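Local coordinates for protein hydrolase, haloacid dehalogenase-like family (Chlorobaculum tepidum, PDB 2HCF) that binds magnesium and, like other haloacid dehalogenase-like proteins, probably acts as a metal-dependent hydrolase, at residues 9-14 with 117-122; 113-118 with 140-145; 92-97 with 129-134. All blocks are in the same frame, centred on the assembly; numbering follows the deposited sequence.

Contact 1 of 3, residues 9-14 with 117-122; sequences FDIDGT and TGNFEA. With MG (magnesium ion), chain B.
Asp-12 of the DxDx(T/V) signature of HAD-type hydrolases meets Asn-119 of the loop that follows strand 111-116, next to the magnesium site. Asn-119 ND2 gives Asp-12 OD1 a short, nearly straight hydrogen bond (2.6 Å, 161° at the hydrogen). The oxygen lies close to the plane of the amide, while carboxylate and amide planes are turned 32° apart. Lys-127 grips the other ends of both groups, Asp-12 OD2 and Asn-119 OD1, which would limit the rotation of both groups. Magnesium is bound by Asp-10 OD2 at 2.0 Å and by the backbone Asp-12 O at 2.1 Å, with three waters and Asp-178 completing the site. Asp-10 OD2 also accepts from Thr-14 OG1 through the anti lone pair, at 2.9 Å. One water joins Asp-10 OD1 and Asp-12 N to Thr-117 OG1, the last at 2.6 Å. Thr-117 OG1 also accepts from Asn-119 N, forming an ST turn, and Ile-11 CG1 packs 3.8 Å from this OG1. The metal loop leaves the end of strand 5-9 and faces the loop joining the adjacent strand 111-116 to helix 121-129.

Contact 2 of 3, residues 113-118 with 140-145; sequences LGLLTG and GAFADD
The Phe-142 ring meets Leu-115 and Thr-117 where strand 140-141 runs parallel to strand 111-116. Leu-115 CD1 comes to the rim of the ring, near its plane, 3.8 Å from Phe-142 CE1. Thr-117 reaches the ring with its methyl: CG2 lies 3.4 Å from Phe-142 CD1 on an oblique approach. This methyl stands between its own backbone N and carbonyl carbon, which leaves the hydroxyl on another side, near Asn-119. Phe-142 CG is anti to its carbonyl carbon (chi1 -49°), beside the backbone N; Arg-125 and Glu-121 of helix 121-129 also touch the side chain. On the opposite face of the sheet, Leu-116 and Ala-141 pack against Leu-152 of helix 152-164.

Between the strands, Ala-141 N donates to Leu-115 O at 2.8 Å and Thr-117 N to Ala-141 O at 3.1 Å, a parallel ladder that ends as both strands open into loops. Ala-141 O also receives a CA-H...O contact from Leu-116 CA. Gly-140 CA lies only 2.9 Å from Leu-115 O; with the backbone as it stands, a CB here would come too close to that oxygen. Past the ladder, Phe-142 N donates to Asp-145 OD2 at 2.9 Å with a nearly straight N-H (166°), while Asp-145 N donates back to Phe-142 O; Arg-159 pairs with the same carboxylate oxygen.

The two strands and helix 121-129 form a beta-alpha-beta crossover. Its chemistry is divided: backbone bonds set the register, carbon contacts of Leu-115, Thr-117 and Phe-142 fill the side under helix 121-129, and the carboxylate of Asp-145 pins the turn just after the edge strand, with its charge probably balanced by Arg-159.

Contact 3 of 3, residues 92-97 with 129-134; sequences ITLLEG and KLPGID
Ile-92 and Leu-94 of the short strand 92-94 pack against Leu-130, Pro-131 and Ile-133 in a purely apolar contact, where the two-stranded antiparallel sheet meets the end of helix 121-129. Ile-92 divides its branches. CG1 lies 3.7 Å from Leu-130 CD1, whereas CG2, anti to the backbone N, rests 3.8 Å from Pro-131 CG; the Ile-92 side chain crosses both partners at about a right angle. Leu-94 works through one methyl, CD1, which sits 3.8 Å from Pro-131 CB and 3.7 Å from Ile-133 CD1. The Leu-94 and Ile-133 side chains run antiparallel, one alongside the other. The proline ring is thus touched by both strand residues. A Schellman motif turns the chain here: Gly-132, with positive phi, is its C-prime residue, and Ile-133 N reaches back to Leu-128 O. Arg-99 of helix 98-106 binds Pro-131 O, and that helix also packs on Ile-133. An alanine in place of Ile-92 would probably open a gap beside Leu-130 CD1 and the CG and CD atoms of Pro-131. With no hydrogen bond between the two segments, strand 92-94 meets the helix end through carbon contacts, so its fit here depends on shape and hydrophobic burial.

Contacts 1 and 2 lie in the buried middle of the fold, their centres about 7 Å apart, and share Thr-117 and Gly-118; contact 3 lies further out, its centre about 13 Å from that of the chain, still largely buried, though two of its five touching residues are partly exposed. Contact 1 is mainly polar, built of carboxylates, an amide, waters and metal. Contact 2 combines backbone pairing with apolar packing, and contact 3 is carbon against carbon. Helix 121-129 ties them together: its start belongs to contact 1, its body backs contact 2, and its end enters contact 3. Contacts 1 and 2 also touch directly, since Asp-144 OD1 probably accepts from Glu-121 N, whereas contact 3 reaches contact 1 by packing of Leu-95 on Gly-13 and Thr-14.

Contact 1 of 3, residues 9-14 with 117-122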
ATOM      1  N   PHE A   9       4.989  -4.888   2.086  1.00 18.79           N
ATOM      2  CA  PHE A   9       5.096  -3.449   2.323  1.00 18.46           C
ATOM      3  C   PHE A   9       3.934  -2.708   1.685  1.00 18.79           C
ATOM      4  O   PHE A   9       3.598  -2.925   0.480  1.00 18.21           O
ATOM      5  CB  PHE A   9       6.349  -2.892   1.645  1.00 17.71           C
ATOM      6  CG  PHE A   9       7.634  -3.061   2.437  1.00 17.25           C
ATOM      7  CD1 PHE A   9       8.025  -2.089   3.355  1.00 17.31           C
ATOM      8  CD2 PHE A   9       8.502  -4.130   2.192  1.00 17.09           C
ATOM      9  CE1 PHE A   9       9.215  -2.216   4.057  1.00 17.67           C
ATOM     10  CE2 PHE A   9       9.678  -4.262   2.887  1.00 16.14           C
ATOM     11  CZ  PHE A   9      10.035  -3.296   3.825  1.00 18.31           C
ATOM     12  N   ASP A  10       3.333  -1.840   2.491  1.00 19.28           N
ATOM     13  CA  ASP A  10       2.514  -0.708   2.034  1.00 19.15           C
ATOM     14  C   ASP A  10       3.374   0.332   1.308  1.00 19.16           C
ATOM     15  O   ASP A  10       4.559   0.366   1.526  1.00 18.35           O
ATOM     16  CB  ASP A  10       1.886  -0.090   3.272  1.00 20.33           C
ATOM     17  CG  ASP A  10       0.997   1.094   2.949  1.00 21.95           C
ATOM     18  OD1 ASP A  10       0.009   0.858   2.226  1.00 21.62           O
ATOM     19  OD2 ASP A  10       1.281   2.219   3.448  1.00 17.17           O
ATOM     20  N   ILE A  11       2.785   1.147   0.425  1.00 18.90           N
ATOM     21  CA  ILE A  11       3.503   2.197  -0.304  1.00 18.30           C
ATOM     22  C   ILE A  11       3.399   3.577   0.404  1.00 18.75           C
ATOM     23  O   ILE A  11       4.380   4.043   1.026  1.00 17.90           O
ATOM     24  CB  ILE A  11       3.023   2.262  -1.765  1.00 18.86           C
ATOM     25  CG1 ILE A  11       3.191   0.875  -2.426  1.00 17.56           C
ATOM     26  CG2 ILE A  11       3.766   3.352  -2.536  1.00 17.57           C
ATOM     27  CD1 ILE A  11       2.823   0.830  -3.885  1.00 17.81           C
ATOM     28  N   ASP A  12       2.218   4.207   0.364  1.00 18.82           N
ATOM     29  CA  ASP A  12       2.074   5.609   0.781  1.00 18.82           C
ATOM     30  C   ASP A  12       2.184   5.758   2.284  1.00 18.80           C
ATOM     31  O   ASP A  12       1.508   5.022   3.038  1.00 17.18           O
ATOM     32  CB  ASP A  12       0.763   6.212   0.282  1.00 19.00           C
ATOM     33  CG  ASP A  12       0.667   6.182  -1.262  1.00 21.09           C
ATOM     34  OD1 ASP A  12       0.420   5.096  -1.799  1.00 24.07           O
ATOM     35  OD2 ASP A  12       0.874   7.217  -1.910  1.00 22.96           O
ATOM     36  N   GLY A  13       3.081   6.652   2.698  1.00 19.06           N
ATOM     37  CA  GLY A  13       3.373   6.885   4.131  1.00 18.44           C
ATOM     38  C   GLY A  13       4.253   5.832   4.805  1.00 18.70           C
ATOM     39  O   GLY A  13       4.449   5.899   6.024  1.00 18.32           O
ATOM     40  N   THR A  14       4.754   4.864   4.016  1.00 17.92           N
ATOM     41  CA  THR A  14       5.626   3.787   4.448  1.00 17.11           C
ATOM     42  C   THR A  14       6.920   3.770   3.633  1.00 17.29           C
ATOM     43  O   THR A  14       8.023   3.856   4.189  1.00 17.28           O
ATOM     44  CB  THR A  14       4.921   2.434   4.308  1.00 17.19           C
ATOM     45  OG1 THR A  14       3.710   2.426   5.091  1.00 14.03           O
ATOM     46  CG2 THR A  14       5.804   1.291   4.773  1.00 17.54           C
ATOM     47  N   THR A 117      -0.994  -3.115  -0.797  1.00 19.12           N
ATOM     48  CA  THR A 117      -1.252  -1.692  -0.906  1.00 19.94           C
ATOM     49  C   THR A 117      -2.660  -1.314  -1.321  1.00 19.77           C
ATOM     50  O   THR A 117      -3.354  -2.102  -1.973  1.00 20.08           O
ATOM     51  CB  THR A 117      -0.218  -1.081  -1.878  1.00 19.11           C
ATOM     52  OG1 THR A 117      -0.512   0.289  -2.114  1.00 20.16           O
ATOM     53  CG2 THR A 117      -0.158  -1.866  -3.161  1.00 20.92           C
ATOM     54  N   GLY A 118      -3.079  -0.104  -0.927  1.00 19.76           N
ATOM     55  CA  GLY A 118      -4.383   0.454  -1.327  1.00 19.13           C
ATOM     56  C   GLY A 118      -4.355   1.020  -2.738  1.00 18.67           C
ATOM     57  O   GLY A 118      -5.398   1.355  -3.302  1.00 20.27           O
ATOM     58  N   ASN A 119      -3.164   1.180  -3.313  1.00 18.93           N
ATOM     59  CA  ASN A 119      -3.051   1.606  -4.704  1.00 18.94           C
ATOM     60  C   ASN A 119      -3.528   0.516  -5.691  1.00 19.11           C
ATOM     61  O   ASN A 119      -3.299  -0.683  -5.469  1.00 19.25           O
ATOM     62  CB  ASN A 119      -1.582   1.933  -5.052  1.00 19.38           C
ATOM     63  CG  ASN A 119      -1.068   3.209  -4.395  1.00 19.90           C
ATOM     64  OD1 ASN A 119      -1.287   4.312  -4.924  1.00 17.31           O
ATOM     65  ND2 ASN A 119      -0.299   3.062  -3.293  1.00 15.60           N
ATOM     66  N   PHE A 120      -4.171   0.936  -6.789  1.00 18.42           N
ATOM     67  CA  PHE A 120      -4.259   0.114  -7.977  1.00 17.58           C
ATOM     68  C   PHE A 120      -2.805  -0.195  -8.348  1.00 17.93           C
ATOM     69  O   PHE A 120      -1.904   0.622  -8.118  1.00 16.76           O
ATOM     70  CB  PHE A 120      -4.949   0.849  -9.148  1.00 17.54           C
ATOM     71  CG  PHE A 120      -6.399   1.215  -8.898  1.00 18.08           C
ATOM     72  CD1 PHE A 120      -7.341   0.238  -8.599  1.00 18.26           C
ATOM     73  CD2 PHE A 120      -6.829   2.534  -9.020  1.00 16.41           C
ATOM     74  CE1 PHE A 120      -8.694   0.584  -8.370  1.00 16.20           C
ATOM     75  CE2 PHE A 120      -8.155   2.869  -8.812  1.00 17.56           C
ATOM     76  CZ  PHE A 120      -9.086   1.894  -8.475  1.00 14.08           C
ATOM     77  N   GLU A 121      -2.559  -1.384  -8.882  1.00 18.30           N
ATOM     78  CA  GLU A 121      -1.199  -1.792  -9.213  1.00 18.43           C
ATOM     79  C   GLU A 121      -0.518  -0.832 -10.160  1.00 17.76           C
ATOM     80  O   GLU A 121       0.654  -0.524  -9.957  1.00 17.64           O
ATOM     81  CB  GLU A 121      -1.143  -3.184  -9.848  1.00 18.94           C
ATOM     82  CG  GLU A 121       0.298  -3.667 -10.136  1.00 18.52           C
ATOM     83  CD  GLU A 121       0.416  -5.177 -10.491  1.00 20.43           C
ATOM     84  OE1 GLU A 121      -0.614  -5.879 -10.648  1.00 24.18           O
ATOM     85  OE2 GLU A 121       1.555  -5.659 -10.583  1.00 21.99           O
ATOM     86  N   ALA A 122      -1.210  -0.385 -11.204  1.00 17.22           N
ATOM     87  CA  ALA A 122      -0.519   0.355 -12.251  1.00 17.94           C
ATOM     88  C   ALA A 122      -0.040   1.706 -11.711  1.00 18.25           C
ATOM     89  O   ALA A 122       1.072   2.131 -12.027  1.00 20.15           O
ATOM     90  CB  ALA A 122      -1.408   0.535 -13.473  1.00 18.11           C
TER
HETATM   91 MG    MG B 300       0.043   3.759   3.948  1.00 15.09          MG
HETATM   92  O   HOH W   1      -0.180   2.177  -0.355  1.00 10.65           O
HETATM   93  O   HOH W   2      -1.128   3.674   2.178  1.00 16.02           O
HETATM   94  O   HOH W   3      -0.900   5.729   4.469  1.00 17.21           O
HETATM   95  O   HOH W   4      -1.334   2.371   4.628  1.00 13.89           O

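Contact 2 of 3, residues 113-118 with 140-145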
ATOM      1  N   LEU A 113      10.091 -10.453  -1.130  1.00 20.04           N
ATOM      2  CA  LEU A 113       9.444  -9.136  -0.944  1.00 19.81           C
ATOM      3  C   LEU A 113       8.193  -9.035  -1.805  1.00 19.79           C
ATOM      4  O   LEU A 113       8.199  -9.471  -2.956  1.00 20.25           O
ATOM      5  CB  LEU A 113      10.368  -7.991  -1.309  1.00 20.69           C
ATOM      6  CG  LEU A 113      11.454  -7.559  -0.324  1.00 20.83           C
ATOM      7  CD1 LEU A 113      12.381  -6.639  -1.083  1.00 23.10           C
ATOM      8  CD2 LEU A 113      10.874  -6.848   0.856  1.00 24.35           C
ATOM      9  N   GLY A 114       7.123  -8.481  -1.231  1.00 19.51           N
ATOM     10  CA  GLY A 114       5.925  -8.147  -1.992  1.00 19.03           C
ATOM     11  C   GLY A 114       5.240  -6.861  -1.505  1.00 18.89           C
ATOM     12  O   GLY A 114       5.567  -6.317  -0.440  1.00 17.90           O
ATOM     13  N   LEU A 115       4.279  -6.384  -2.295  1.00 17.22           N
ATOM     14  CA  LEU A 115       3.536  -5.197  -1.975  1.00 17.34           C
ATOM     15  C   LEU A 115       2.191  -5.624  -1.477  1.00 17.87           C
ATOM     16  O   LEU A 115       1.641  -6.583  -1.998  1.00 18.09           O
ATOM     17  CB  LEU A 115       3.334  -4.371  -3.216  1.00 17.71           C
ATOM     18  CG  LEU A 115       4.651  -3.799  -3.764  1.00 17.01           C
ATOM     19  CD1 LEU A 115       4.424  -3.311  -5.134  1.00 17.96           C
ATOM     20  CD2 LEU A 115       5.150  -2.640  -2.874  1.00 18.68           C
ATOM     21  N   LEU A 116       1.665  -4.914  -0.489  1.00 18.66           N
ATOM     22  CA  LEU A 116       0.288  -5.042  -0.052  1.00 18.98           C
ATOM     23  C   LEU A 116      -0.192  -3.615   0.161  1.00 19.56           C
ATOM     24  O   LEU A 116       0.218  -2.970   1.152  1.00 18.78           O
ATOM     25  CB  LEU A 116       0.180  -5.832   1.258  1.00 19.65           C
ATOM     26  CG  LEU A 116      -1.219  -6.360   1.556  1.00 21.96           C
ATOM     27  CD1 LEU A 116      -1.176  -7.494   2.543  1.00 23.97           C
ATOM     28  CD2 LEU A 116      -2.150  -5.274   2.083  1.00 22.86           C
ATOM     29  N   THR A 117      -0.994  -3.115  -0.797  1.00 19.12           N
ATOM     30  CA  THR A 117      -1.252  -1.692  -0.906  1.00 19.94           C
ATOM     31  C   THR A 117      -2.660  -1.314  -1.321  1.00 19.77           C
ATOM     32  O   THR A 117      -3.354  -2.102  -1.973  1.00 20.08           O
ATOM     33  CB  THR A 117      -0.218  -1.081  -1.878  1.00 19.11           C
ATOM     34  OG1 THR A 117      -0.512   0.289  -2.114  1.00 20.16           O
ATOM     35  CG2 THR A 117      -0.158  -1.866  -3.161  1.00 20.92           C
ATOM     36  N   GLY A 118      -3.079  -0.104  -0.927  1.00 19.76           N
ATOM     37  CA  GLY A 118      -4.383   0.454  -1.327  1.00 19.13           C
ATOM     38  C   GLY A 118      -4.355   1.020  -2.738  1.00 18.67           C
ATOM     39  O   GLY A 118      -5.398   1.355  -3.302  1.00 20.27           O
ATOM     40  N   GLY A 140       2.426  -8.633  -5.702  1.00 16.29           N
ATOM     41  CA  GLY A 140       1.771  -8.032  -4.546  1.00 16.87           C
ATOM     42  C   GLY A 140       0.277  -8.293  -4.539  1.00 17.02           C
ATOM     43  O   GLY A 140      -0.209  -9.074  -5.367  1.00 17.64           O
ATOM     44  N   ALA A 141      -0.442  -7.738  -3.552  1.00 16.47           N
ATOM     45  CA  ALA A 141      -1.856  -7.614  -3.632  1.00 17.13           C
ATOM     46  C   ALA A 141      -2.187  -6.119  -3.624  1.00 18.37           C
ATOM     47  O   ALA A 141      -1.539  -5.324  -2.894  1.00 18.04           O
ATOM     48  CB  ALA A 141      -2.536  -8.332  -2.474  1.00 17.79           C
ATOM     49  N   PHE A 142      -3.180  -5.746  -4.443  1.00 18.71           N
ATOM     50  CA  PHE A 142      -3.485  -4.349  -4.791  1.00 18.88           C
ATOM     51  C   PHE A 142      -4.982  -4.031  -4.782  1.00 19.31           C
ATOM     52  O   PHE A 142      -5.846  -4.920  -4.582  1.00 19.28           O
ATOM     53  CB  PHE A 142      -2.925  -4.035  -6.176  1.00 18.45           C
ATOM     54  CG  PHE A 142      -1.489  -4.438  -6.378  1.00 18.70           C
ATOM     55  CD1 PHE A 142      -0.467  -3.548  -6.108  1.00 19.42           C
ATOM     56  CD2 PHE A 142      -1.160  -5.699  -6.887  1.00 18.09           C
ATOM     57  CE1 PHE A 142       0.889  -3.923  -6.311  1.00 18.19           C
ATOM     58  CE2 PHE A 142       0.203  -6.069  -7.104  1.00 16.65           C
ATOM     59  CZ  PHE A 142       1.201  -5.180  -6.785  1.00 16.52           C
ATOM     60  N   ALA A 143      -5.321  -2.761  -5.030  1.00 19.80           N
ATOM     61  CA  ALA A 143      -6.737  -2.345  -5.098  1.00 19.90           C
ATOM     62  C   ALA A 143      -7.483  -2.965  -6.280  1.00 19.85           C
ATOM     63  O   ALA A 143      -8.715  -2.960  -6.319  1.00 20.49           O
ATOM     64  CB  ALA A 143      -6.883  -0.832  -5.127  1.00 20.18           C
ATOM     65  N   ASP A 144      -6.755  -3.502  -7.244  1.00 19.95           N
ATOM     66  CA  ASP A 144      -7.408  -4.296  -8.288  1.00 20.50           C
ATOM     67  C   ASP A 144      -8.080  -5.546  -7.732  1.00 20.33           C
ATOM     68  O   ASP A 144      -8.996  -6.093  -8.344  1.00 19.77           O
ATOM     69  CB  ASP A 144      -6.415  -4.666  -9.357  1.00 20.77           C
ATOM     70  CG  ASP A 144      -5.504  -3.513  -9.699  1.00 21.91           C
ATOM     71  OD1 ASP A 144      -4.598  -3.271  -8.895  1.00 23.38           O
ATOM     72  OD2 ASP A 144      -5.683  -2.847 -10.742  1.00 27.84           O
ATOM     73  N   ASP A 145      -7.641  -5.980  -6.562  1.00 20.32           N
ATOM     74  CA  ASP A 145      -8.039  -7.280  -6.016  1.00 20.68           C
ATOM     75  C   ASP A 145      -9.199  -7.246  -5.038  1.00 21.70           C
ATOM     76  O   ASP A 145      -9.855  -8.271  -4.826  1.00 20.17           O
ATOM     77  CB  ASP A 145      -6.835  -7.926  -5.334  1.00 21.21           C
ATOM     78  CG  ASP A 145      -5.682  -8.172  -6.290  1.00 21.14           C
ATOM     79  OD1 ASP A 145      -5.943  -8.667  -7.399  1.00 25.14           O
ATOM     80  OD2 ASP A 145      -4.511  -7.881  -5.942  1.00 20.81           O
TER

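Contact 3 of 3, residues 92-97 with 129-134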
ATOM      1  N   ILE A  92       7.430  12.814  -5.886  1.00 18.99           N
ATOM      2  CA  ILE A  92       7.614  11.654  -5.000  1.00 19.05           C
ATOM      3  C   ILE A  92       8.755  11.947  -4.029  1.00 19.79           C
ATOM      4  O   ILE A  92       9.836  12.398  -4.415  1.00 18.97           O
ATOM      5  CB  ILE A  92       7.928  10.308  -5.807  1.00 18.59           C
ATOM      6  CG1 ILE A  92       6.912  10.058  -6.930  1.00 18.88           C
ATOM      7  CG2 ILE A  92       7.984   9.096  -4.883  1.00 18.93           C
ATOM      8  CD1 ILE A  92       5.456   9.887  -6.491  1.00 17.55           C
ATOM      9  N   THR A  93       8.517  11.679  -2.766  1.00 18.87           N
ATOM     10  CA  THR A  93       9.515  11.794  -1.733  1.00 19.59           C
ATOM     11  C   THR A  93       9.727  10.400  -1.153  1.00 19.69           C
ATOM     12  O   THR A  93       8.823   9.844  -0.577  1.00 18.16           O
ATOM     13  CB  THR A  93       8.971  12.709  -0.626  1.00 19.57           C
ATOM     14  OG1 THR A  93       8.843  14.027  -1.162  1.00 20.71           O
ATOM     15  CG2 THR A  93       9.872  12.725   0.605  1.00 19.67           C
ATOM     16  N   LEU A  94      10.919   9.843  -1.344  1.00 20.43           N
ATOM     17  CA  LEU A  94      11.289   8.587  -0.698  1.00 21.06           C
ATOM     18  C   LEU A  94      11.517   8.819   0.816  1.00 21.27           C
ATOM     19  O   LEU A  94      12.183   9.769   1.206  1.00 22.32           O
ATOM     20  CB  LEU A  94      12.537   8.033  -1.404  1.00 21.44           C
ATOM     21  CG  LEU A  94      12.678   6.509  -1.476  1.00 22.48           C
ATOM     22  CD1 LEU A  94      11.676   5.936  -2.449  1.00 24.80           C
ATOM     23  CD2 LEU A  94      14.065   6.094  -1.871  1.00 24.03           C
ATOM     24  N   LEU A  95      10.929   7.988   1.678  1.00 20.11           N
ATOM     25  CA  LEU A  95      11.052   8.186   3.118  1.00 19.51           C
ATOM     26  C   LEU A  95      12.409   7.730   3.643  1.00 19.67           C
ATOM     27  O   LEU A  95      13.188   7.109   2.898  1.00 18.83           O
ATOM     28  CB  LEU A  95       9.891   7.500   3.811  1.00 18.98           C
ATOM     29  CG  LEU A  95       8.568   8.110   3.377  1.00 18.67           C
ATOM     30  CD1 LEU A  95       7.405   7.480   4.150  1.00 17.52           C
ATOM     31  CD2 LEU A  95       8.559   9.628   3.587  1.00 20.90           C
ATOM     32  N   GLU A  96      12.703   8.046   4.910  1.00 19.07           N
ATOM     33  CA  GLU A  96      14.064   7.886   5.445  1.00 19.05           C
ATOM     34  C   GLU A  96      14.466   6.418   5.481  1.00 18.77           C
ATOM     35  O   GLU A  96      13.728   5.596   6.012  1.00 19.06           O
ATOM     36  CB  GLU A  96      14.194   8.502   6.858  1.00 18.68           C
ATOM     37  CG  GLU A  96      15.628   8.386   7.410  1.00 19.04           C
ATOM     38  CD  GLU A  96      15.863   9.171   8.698  1.00 20.55           C
ATOM     39  OE1 GLU A  96      14.882   9.559   9.363  1.00 21.31           O
ATOM     40  OE2 GLU A  96      17.051   9.377   9.039  1.00 23.93           O
ATOM     41  N   GLY A  97      15.589   6.074   4.869  1.00 18.28           N
ATOM     42  CA  GLY A  97      16.150   4.712   4.992  1.00 18.53           C
ATOM     43  C   GLY A  97      15.559   3.629   4.097  1.00 18.79           C
ATOM     44  O   GLY A  97      15.968   2.464   4.153  1.00 18.23           O
ATOM     45  N   LYS A 129       8.242   3.383  -9.333  1.00 17.15           N
ATOM     46  CA  LYS A 129       9.165   3.512 -10.489  1.00 19.07           C
ATOM     47  C   LYS A 129       9.865   4.873 -10.609  1.00 18.69           C
ATOM     48  O   LYS A 129      11.044   4.991 -11.110  1.00 17.41           O
ATOM     49  CB  LYS A 129       8.383   3.280 -11.789  1.00 19.89           C
ATOM     50  CG  LYS A 129       8.204   1.822 -12.214  1.00 22.79           C
ATOM     51  CD  LYS A 129       7.649   1.709 -13.640  1.00 23.47           C
ATOM     52  CE  LYS A 129       7.020   0.310 -13.920  1.00 26.52           C
ATOM     53  NZ  LYS A 129       7.861  -0.558 -14.822  1.00 31.46           N
ATOM     54  N   LEU A 130       9.143   5.927 -10.258  1.00 18.61           N
ATOM     55  CA  LEU A 130       9.720   7.286 -10.331  1.00 19.20           C
ATOM     56  C   LEU A 130      11.021   7.375  -9.540  1.00 18.69           C
ATOM     57  O   LEU A 130      12.042   7.661 -10.110  1.00 17.93           O
ATOM     58  CB  LEU A 130       8.690   8.357  -9.956  1.00 18.39           C
ATOM     59  CG  LEU A 130       7.608   8.527 -11.015  1.00 19.35           C
ATOM     60  CD1 LEU A 130       6.475   9.373 -10.543  1.00 18.08           C
ATOM     61  CD2 LEU A 130       8.202   9.129 -12.290  1.00 19.19           C
ATOM     62  N   PRO A 131      11.012   7.052  -8.237  1.00 18.32           N
ATOM     63  CA  PRO A 131      12.285   6.973  -7.509  1.00 19.24           C
ATOM     64  C   PRO A 131      13.113   5.676  -7.694  1.00 19.57           C
ATOM     65  O   PRO A 131      14.164   5.519  -7.073  1.00 20.41           O
ATOM     66  CB  PRO A 131      11.840   7.134  -6.049  1.00 19.16           C
ATOM     67  CG  PRO A 131      10.535   6.513  -6.030  1.00 18.03           C
ATOM     68  CD  PRO A 131       9.881   6.810  -7.341  1.00 19.18           C
ATOM     69  N   GLY A 132      12.675   4.764  -8.549  1.00 19.05           N
ATOM     70  CA  GLY A 132      13.487   3.599  -8.894  1.00 19.77           C
ATOM     71  C   GLY A 132      13.577   2.514  -7.841  1.00 19.06           C
ATOM     72  O   GLY A 132      14.667   1.944  -7.636  1.00 18.83           O
ATOM     73  N   ILE A 133      12.452   2.246  -7.165  1.00 19.04           N
ATOM     74  CA  ILE A 133      12.384   1.155  -6.210  1.00 19.66           C
ATOM     75  C   ILE A 133      11.289   0.132  -6.543  1.00 19.36           C
ATOM     76  O   ILE A 133      10.926  -0.670  -5.699  1.00 19.24           O
ATOM     77  CB  ILE A 133      12.177   1.643  -4.731  1.00 19.62           C
ATOM     78  CG1 ILE A 133      10.901   2.449  -4.589  1.00 20.09           C
ATOM     79  CG2 ILE A 133      13.361   2.484  -4.262  1.00 20.52           C
ATOM     80  CD1 ILE A 133      10.468   2.549  -3.179  1.00 20.30           C
ATOM     81  N   ASP A 134      10.753   0.169  -7.755  1.00 19.68           N
ATOM     82  CA  ASP A 134       9.723  -0.809  -8.166  1.00 18.87           C
ATOM     83  C   ASP A 134      10.333  -2.196  -8.362  1.00 18.52           C
ATOM     84  O   ASP A 134       9.689  -3.226  -8.087  1.00 18.00           O
ATOM     85  CB  ASP A 134       9.038  -0.325  -9.451  1.00 19.31           C
ATOM     86  CG  ASP A 134       8.003  -1.309  -9.990  1.00 20.44           C
ATOM     87  OD1 ASP A 134       6.985  -1.522  -9.314  1.00 19.58           O
ATOM     88  OD2 ASP A 134       8.198  -1.862 -11.090  1.00 21.13           O
TER